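Local coordinates for protein eukaryotic translation initiation factor 2A (Schizosaccharomyces pombe, PDB 3WJ9) that probably directs methionyl-tRNAi to 40S ribosomal subunits in a codon-dependent manner during the early steps of translating a small number of specific mRNAs, at residues A[277-282]-A[319-324]. Sequence-based numbering, arbitrary orientation.
Sequences NADSKE and PNSRYI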
# COMPACT_ATOMS: atom_id res chain seq x y z
N ASN A 277 -12.08 -1.82 6.36
CA ASN A 277 -11.81 -1.30 7.70
C ASN A 277 -10.75 -2.15 8.37
O ASN A 277 -10.62 -3.34 8.07
CB ASN A 277 -13.09 -1.28 8.55
CG ASN A 277 -13.02 -0.28 9.68
OD1 ASN A 277 -11.94 0.11 10.11
ND2 ASN A 277 -14.18 0.13 10.18
N ALA A 278 -9.99 -1.54 9.28
CA ALA A 278 -8.90 -2.23 9.97
C ALA A 278 -9.36 -3.49 10.70
O ALA A 278 -8.65 -4.49 10.74
CB ALA A 278 -8.22 -1.27 10.94
N ASP A 279 -10.56 -3.44 11.27
CA ASP A 279 -11.12 -4.59 11.99
C ASP A 279 -11.74 -5.61 11.04
O ASP A 279 -12.30 -6.62 11.48
CB ASP A 279 -12.17 -4.12 13.00
CG ASP A 279 -13.26 -3.26 12.38
OD1 ASP A 279 -13.33 -3.19 11.14
OD2 ASP A 279 -14.06 -2.67 13.14
N SER A 280 -11.65 -5.33 9.74
CA SER A 280 -12.19 -6.19 8.68
C SER A 280 -13.70 -6.39 8.79
O SER A 280 -14.26 -7.26 8.13
CB SER A 280 -11.49 -7.55 8.68
OG SER A 280 -10.08 -7.41 8.65
N LYS A 281 -14.36 -5.58 9.61
CA LYS A 281 -15.79 -5.71 9.83
C LYS A 281 -16.60 -4.85 8.87
O LYS A 281 -17.68 -5.25 8.43
CB LYS A 281 -16.16 -5.34 11.26
CG LYS A 281 -15.60 -6.26 12.33
CD LYS A 281 -16.42 -6.13 13.61
CE LYS A 281 -16.85 -4.69 13.86
NZ LYS A 281 -17.11 -4.42 15.30
N GLU A 282 -16.08 -3.67 8.56
CA GLU A 282 -16.77 -2.74 7.67
C GLU A 282 -15.92 -2.37 6.46
O GLU A 282 -14.74 -2.71 6.39
CB GLU A 282 -17.19 -1.48 8.42
CG GLU A 282 -18.22 -1.70 9.52
CD GLU A 282 -17.60 -2.08 10.85
OE1 GLU A 282 -16.36 -2.19 10.92
OE2 GLU A 282 -18.36 -2.28 11.82
N PRO A 319 -6.91 3.40 12.04
CA PRO A 319 -6.34 2.12 12.50
C PRO A 319 -7.16 1.46 13.60
O PRO A 319 -7.22 0.23 13.66
CB PRO A 319 -4.96 2.54 13.02
CG PRO A 319 -4.60 3.70 12.19
CD PRO A 319 -5.89 4.45 11.95
N ASN A 320 -7.78 2.25 14.47
CA ASN A 320 -8.58 1.71 15.56
C ASN A 320 -10.00 1.38 15.11
O ASN A 320 -10.85 1.01 15.93
CB ASN A 320 -8.60 2.68 16.74
CG ASN A 320 -9.41 3.93 16.47
OD1 ASN A 320 -9.67 4.28 15.31
ND2 ASN A 320 -9.81 4.62 17.53
N SER A 321 -10.25 1.53 13.81
CA SER A 321 -11.56 1.26 13.21
C SER A 321 -12.70 2.05 13.83
O SER A 321 -13.86 1.67 13.72
CB SER A 321 -11.88 -0.24 13.30
OG SER A 321 -11.05 -1.00 12.44
N ARG A 322 -12.38 3.17 14.48
CA ARG A 322 -13.40 4.00 15.09
C ARG A 322 -13.76 5.19 14.20
O ARG A 322 -14.93 5.53 14.04
CB ARG A 322 -12.96 4.51 16.46
CG ARG A 322 -14.02 5.34 17.17
CD ARG A 322 -13.46 6.10 18.36
NE ARG A 322 -14.47 6.94 18.99
CZ ARG A 322 -14.22 7.85 19.93
NH1 ARG A 322 -12.98 8.04 20.35
NH2 ARG A 322 -15.21 8.57 20.44
N TYR A 323 -12.74 5.81 13.62
CA TYR A 323 -12.93 7.03 12.83
C TYR A 323 -12.91 6.76 11.33
O TYR A 323 -12.21 5.87 10.85
CB TYR A 323 -11.86 8.06 13.18
CG TYR A 323 -11.74 8.33 14.66
CD1 TYR A 323 -12.76 8.95 15.36
CD2 TYR A 323 -10.59 7.96 15.37
CE1 TYR A 323 -12.66 9.19 16.71
CE2 TYR A 323 -10.48 8.21 16.72
CZ TYR A 323 -11.52 8.82 17.39
OH TYR A 323 -11.42 9.07 18.74
N ILE A 324 -13.69 7.55 10.59
CA ILE A 324 -13.73 7.45 9.14
C ILE A 324 -13.43 8.81 8.51
O ILE A 324 -14.09 9.80 8.81
CB ILE A 324 -15.10 6.94 8.65
CG1 ILE A 324 -15.45 5.62 9.35
CG2 ILE A 324 -15.09 6.75 7.14
CD1 ILE A 324 -16.79 5.04 8.94
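S321 of one hairpin turn points its short side chain at the type I beta turn from N277 to S280 of the preceding blade, meeting N277, A278 and D279. Start at its CB, which touches two side-chain oxygens, N277 OD1 at 3.2 Å and D279 OD2 at 3.3 Å. From there OG, anti to the carbonyl carbon (chi1 -70°), reaches in and is gripped twice: it donates to N277 OD1 at 2.7 Å, standing 61° out of the amide plane, and accepts a weak bond from D279 N at 2.8 Å. A278 CB packs against the same hydroxyl, 3.2 Å from S321 OG and 3.3 Å from P319 O. The D279 carboxylate is held by its own Asx turn, K281 N giving to OD1 at 3.0 Å. N277 OD1 also takes a weak bond from A278 N, so an alanine at N277 would probably leave the S321 hydroxyl without its acceptor and the start of the turn less firmly fixed. N320 makes the matching Asx turn in its own loop, accepting from R322 N. The arrangement joins equivalent hairpin turns, between the first and second strands of two adjacent four-stranded antiparallel blades, in the WD-repeat beta-propeller of this eIF2A fragment.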